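Local structure of HcgC (Methanococcus maripaludis S2, 5O4J) at residues S14-K19 with I245-I250; G116-D121 with D151-V156. The protein is a SAM-dependent C-methyltransferase that probably methylates a pyridinol precursor in the biosynthesis of the FeGP cofactor of [Fe]-hydrogenase. All blocks are in the same frame, centred on the assembly; numbering follows the deposited sequence. Where two conformers were deposited one is given.

Contact 1: S14-K19 with I245-I250; sequences SKIKIK and ILSKNI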
# COMPACT_ATOMS: atom_id res chain seq x y z
N SER A 14 14.87 12.47 -11.82
CA SER A 14 13.67 13.14 -12.29
C SER A 14 13.98 14.58 -12.68
O SER A 14 14.80 15.25 -12.06
CB SER A 14 12.56 13.10 -11.22
OG SER A 14 12.90 13.81 -10.03
N LYS A 15 13.32 15.03 -13.75
CA LYS A 15 13.40 16.45 -14.09
C LYS A 15 12.73 17.30 -13.03
O LYS A 15 13.22 18.39 -12.70
CB LYS A 15 12.76 16.69 -15.46
CG LYS A 15 13.51 16.04 -16.61
CD LYS A 15 12.70 16.12 -17.89
CE LYS A 15 13.43 15.43 -19.03
NZ LYS A 15 14.65 16.20 -19.38
N ILE A 16 11.61 16.84 -12.50
CA ILE A 16 10.92 17.55 -11.42
C ILE A 16 11.81 17.57 -10.18
O ILE A 16 12.25 16.52 -9.70
CB ILE A 16 9.56 16.90 -11.14
CG1 ILE A 16 8.58 17.26 -12.26
CG2 ILE A 16 9.00 17.31 -9.77
CD1 ILE A 16 7.41 16.30 -12.36
N LYS A 17 12.08 18.77 -9.67
CA LYS A 17 12.87 18.96 -8.46
C LYS A 17 11.96 19.13 -7.26
O LYS A 17 10.77 19.44 -7.38
CB LYS A 17 13.77 20.19 -8.59
CG LYS A 17 14.87 20.07 -9.64
CD LYS A 17 15.52 21.44 -9.84
CE LYS A 17 16.76 21.35 -10.72
NZ LYS A 17 17.33 22.71 -10.94
N ILE A 18 12.53 18.93 -6.07
CA ILE A 18 11.75 19.13 -4.86
C ILE A 18 11.15 20.54 -4.85
O ILE A 18 9.97 20.72 -4.51
CB ILE A 18 12.62 18.87 -3.61
CG1 ILE A 18 13.22 17.46 -3.65
CG2 ILE A 18 11.78 18.97 -2.35
CD1 ILE A 18 14.47 17.33 -2.83
N LYS A 19 11.93 21.54 -5.26
CA LYS A 19 11.44 22.92 -5.25
C LYS A 19 10.25 23.09 -6.19
O LYS A 19 9.40 23.96 -5.96
CB LYS A 19 12.55 23.89 -5.64
CG LYS A 19 13.09 23.77 -7.06
CD LYS A 19 14.08 24.90 -7.33
CE LYS A 19 14.61 24.85 -8.76
NZ LYS A 19 15.58 25.97 -9.01
N ILE A 245 4.23 10.01 -13.28
CA ILE A 245 3.76 9.60 -11.96
C ILE A 245 3.90 10.74 -10.95
O ILE A 245 3.01 10.97 -10.14
CB ILE A 245 4.52 8.34 -11.50
CG1 ILE A 245 4.05 7.15 -12.33
CG2 ILE A 245 4.32 8.08 -10.02
CD1 ILE A 245 4.98 5.98 -12.29
N LEU A 246 5.04 11.43 -10.97
CA LEU A 246 5.22 12.58 -10.09
C LEU A 246 4.18 13.64 -10.37
O LEU A 246 3.55 14.17 -9.45
CB LEU A 246 6.62 13.17 -10.26
CG LEU A 246 7.69 12.51 -9.41
CD1 LEU A 246 9.07 12.90 -9.95
CD2 LEU A 246 7.52 12.90 -7.95
N SER A 247 3.99 13.98 -11.66
CA SER A 247 3.03 15.02 -12.02
C SER A 247 1.62 14.64 -11.58
O SER A 247 0.88 15.49 -11.09
CB SER A 247 3.08 15.28 -13.52
OG SER A 247 4.29 15.94 -13.86
N LYS A 248 1.23 13.38 -11.78
CA LYS A 248 -0.09 12.94 -11.35
C LYS A 248 -0.27 13.11 -9.85
O LYS A 248 -1.32 13.58 -9.38
CB LYS A 248 -0.31 11.48 -11.75
CG LYS A 248 -1.56 10.82 -11.18
CD LYS A 248 -1.65 9.36 -11.62
CE LYS A 248 -0.59 8.48 -10.94
NZ LYS A 248 -0.65 7.08 -11.45
N ASN A 249 0.75 12.76 -9.07
CA ASN A 249 0.62 12.89 -7.62
C ASN A 249 0.60 14.35 -7.19
O ASN A 249 -0.12 14.70 -6.25
CB ASN A 249 1.72 12.11 -6.93
CG ASN A 249 1.33 10.68 -6.71
OD1 ASN A 249 0.35 10.41 -6.01
ND2 ASN A 249 2.06 9.76 -7.30
N ILE A 250 1.36 15.22 -7.87
CA ILE A 250 1.26 16.65 -7.61
C ILE A 250 -0.15 17.15 -7.87
O ILE A 250 -0.70 17.95 -7.11
CB ILE A 250 2.29 17.42 -8.46
CG1 ILE A 250 3.71 17.05 -8.02
CG2 ILE A 250 2.06 18.94 -8.33
CD1 ILE A 250 4.78 17.42 -9.02

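Contact 2: G116-D121 with D151-V156; sequences GGVSPD and DKRLCV. With SAH (S-adenosyl-L-homocysteine), chain E.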
# COMPACT_ATOMS: atom_id res chain seq x y z
N GLY A 116 0.91 24.47 17.01
CA GLY A 116 1.73 25.17 17.99
C GLY A 116 2.06 26.59 17.63
O GLY A 116 2.99 27.17 18.20
N GLY A 117 1.28 27.21 16.73
CA GLY A 117 1.58 28.54 16.23
C GLY A 117 0.96 29.68 17.02
O GLY A 117 0.98 29.67 18.26
N VAL A 118 0.45 30.69 16.31
CA VAL A 118 -0.03 31.90 16.97
C VAL A 118 -1.18 31.57 17.92
O VAL A 118 -1.98 30.66 17.70
CB VAL A 118 -0.48 32.97 15.97
CG1 VAL A 118 0.66 33.37 15.06
CG2 VAL A 118 -1.68 32.48 15.17
N SER A 119 -1.28 32.35 18.96
CA SER A 119 -2.30 32.17 19.97
C SER A 119 -3.58 32.89 19.56
O SER A 119 -3.53 33.94 18.93
CB SER A 119 -1.82 32.72 21.31
OG SER A 119 -1.71 34.13 21.25
N PRO A 120 -4.75 32.34 19.91
CA PRO A 120 -5.99 33.11 19.72
C PRO A 120 -5.93 34.48 20.39
O PRO A 120 -6.55 35.44 19.91
CB PRO A 120 -7.06 32.21 20.34
CG PRO A 120 -6.47 30.82 20.25
CD PRO A 120 -5.01 31.01 20.49
N ASP A 121 -5.19 34.58 21.49
CA ASP A 121 -5.04 35.86 22.18
C ASP A 121 -4.42 36.92 21.27
O ASP A 121 -4.88 38.06 21.23
CB ASP A 121 -4.19 35.66 23.44
CG ASP A 121 -4.19 36.87 24.36
OD1 ASP A 121 -4.15 38.01 23.86
OD2 ASP A 121 -4.22 36.67 25.59
N ASP A 151 -10.10 26.27 15.25
CA ASP A 151 -11.39 26.92 15.45
C ASP A 151 -11.30 28.04 16.47
O ASP A 151 -12.01 29.05 16.35
CB ASP A 151 -12.43 25.88 15.89
CG ASP A 151 -12.74 24.87 14.80
OD1 ASP A 151 -13.31 25.26 13.77
OD2 ASP A 151 -12.40 23.68 14.99
N LYS A 152 -10.45 27.88 17.49
CA LYS A 152 -10.31 28.92 18.50
C LYS A 152 -9.59 30.15 17.97
O LYS A 152 -9.68 31.22 18.59
CB LYS A 152 -9.57 28.36 19.72
CG LYS A 152 -10.40 27.38 20.52
CD LYS A 152 -9.70 26.91 21.78
CE LYS A 152 -10.62 26.04 22.62
NZ LYS A 152 -9.99 25.57 23.88
N ARG A 153 -8.87 30.04 16.86
CA ARG A 153 -8.21 31.18 16.25
C ARG A 153 -9.13 32.02 15.38
O ARG A 153 -8.75 33.12 14.97
CB ARG A 153 -7.01 30.69 15.42
CG ARG A 153 -5.98 29.96 16.26
CD ARG A 153 -4.76 29.58 15.44
NE ARG A 153 -4.01 28.48 16.05
CZ ARG A 153 -2.82 28.07 15.64
NH1 ARG A 153 -2.22 28.66 14.61
NH2 ARG A 153 -2.22 27.06 16.26
N LEU A 154 -10.32 31.52 15.07
CA LEU A 154 -11.26 32.23 14.20
C LEU A 154 -12.15 33.15 15.04
O LEU A 154 -13.37 33.03 15.07
CB LEU A 154 -12.10 31.24 13.42
CG LEU A 154 -11.37 30.42 12.37
CD1 LEU A 154 -12.14 29.14 12.12
CD2 LEU A 154 -11.20 31.24 11.10
N CYS A 155 -11.51 34.11 15.70
CA CYS A 155 -12.19 34.92 16.71
C CYS A 155 -12.34 36.38 16.33
O CYS A 155 -12.91 37.14 17.13
CB CYS A 155 -11.45 34.80 18.05
SG CYS A 155 -9.69 35.16 17.97
N VAL A 156 -11.85 36.81 15.17
CA VAL A 156 -12.01 38.19 14.72
C VAL A 156 -12.28 38.17 13.22
O VAL A 156 -12.15 37.14 12.56
CB VAL A 156 -10.77 39.06 15.03
CG1 VAL A 156 -10.58 39.16 16.54
CG2 VAL A 156 -9.53 38.50 14.36
N SAH E . 1.34 25.57 7.32
CA SAH E . 2.67 25.98 6.79
CB SAH E . 3.77 25.54 7.75
CG SAH E . 3.85 26.47 8.96
SD SAH E . 5.22 26.06 10.02
C SAH E . 2.94 25.37 5.44
O SAH E . 4.04 25.62 4.88
OXT SAH E . 2.07 24.64 4.95
C5' SAH E . 5.11 27.34 11.24
C4' SAH E . 5.69 28.67 10.78
O4' SAH E . 5.15 29.71 11.59
C3' SAH E . 7.19 28.72 10.99
O3' SAH E . 7.82 29.61 10.04
C2' SAH E . 7.28 29.25 12.40
O2' SAH E . 8.54 29.85 12.73
C1' SAH E . 6.17 30.28 12.41
N9 SAH E . 5.58 30.51 13.74
C8 SAH E . 5.32 29.58 14.68
N7 SAH E . 4.73 30.17 15.76
C5 SAH E . 4.61 31.48 15.47
C6 SAH E . 4.07 32.67 16.16
N6 SAH E . 3.54 32.55 17.40
N1 SAH E . 4.13 33.85 15.51
C2 SAH E . 4.64 33.97 14.28
N3 SAH E . 5.15 32.94 13.59
C4 SAH E . 5.16 31.70 14.14

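Contact 1: S14-K19 with I245-I250
I16 carries most of this contact, reaching from the connection before helix 18-37 onto one flank of helix 239-251. Its CG1 branch lies anti to the carbonyl carbon and runs on nearly extended (chi2 159°), so that CD1 slides past the side chain of L246 in the opposite direction. I16 CD1 ends 3.9 Å from L246 CB and 3.5 Å from S247 OG, an apolar carbon beside a hydroxyl whose own hydrogen bond goes back to the carbonyl of E243. The second branch of I16 turns the other way along the helix: I16 CG2 meets I250 CD1 at 4.3 Å, one turn beyond L246. S14, itself buried, adds its CB, 3.7 Å from L246 CD1. S14 OG, turned between the backbone N and the carbonyl carbon, donates to I16 O at 2.8 Å, in the carbonyl plane, and also pairs with I230 N. An alanine at S14 would keep the touch on L246 CD1 but would probably loosen the backbone that presents I16, since both OG bonds would go. Farther out, the E243 carboxylate takes the backbone N-H groups of K15 and I16, while S14 and I16 pair through their backbones with I230 and A229. K17 then takes the N-cap position of helix 18-37. This is apolar packing of a strand-to-helix connection, between strand 10-13 of the antiparallel sheet and helix 18-37, against helix 239-251.

Contact 2: G116-D121 with D151-V156
The adenine end of the S-adenosyl-L-homocysteine pocket is built here on segment 116-121, a loop running into the short helix 120-123, which follows strand 108-111 of the large parallel-rich sheet in this Rossmann-clan methyltransferase. V118 CG1 lies 3.5 Å from N1 of the adenine, and G117 CA approaches N7 of the same ring at 3.6 Å. On the far side of the loop, R153 extends from CG to NE and crosses the V118 side chain at about a right angle. Its guanidinium slips beneath the V118 carbonyl, whose O stands 3.3 Å above the plane, over its centre. This is a face approach: the 3.4 Å from V118 O to R153 NE has a poor angle for a hydrogen bond. V118 CG2 touches R153 NH1 at 3.9 Å, so the two methyls of one valine divide between ligand and arginine. Nearer the backbone of 151-156, the P120 ring packs over the K152 peptide, with P120 CB 3.3 Å from K152 O, and P120 CG rests against R153 CG at 4.1 Å. C155 SG lies 3.7 Å from P120 O at the margin. The N-H groups of R153 are used outside the two segments: NH1 in a salt bridge to D111, NH2 on the carbonyl of G114, NE on N149 OD1. These three directions fix the rotation of the guanidinium, and its positive charge probably favours the V118 carbonyl above it electrostatically, consistent with R153 acting as a second-shell residue behind the loop that touches the adenine.

Overall arrangement
Contacts 1 and 2 lie on opposite sides of the chain's centre, with their centres 34 Å apart and their nearest atoms about 23 Å apart, so they do not touch. Along the chain, 116-121 and 151-156 both fall between the segments of contact 1, which brings residues near the N-terminus against helix 239-251 close to the C-terminal end. Contact 2 sits beside the mixed seven-stranded sheet, joining the loop after strand 108-111 to the one before strand 159-167. Contact 1 lies where the small antiparallel sheet passes into helix 18-37. Contact 2 forms part of the S-adenosyl-L-homocysteine pocket, whereas contact 1 lies only near it, at the start of the helix that carries K29.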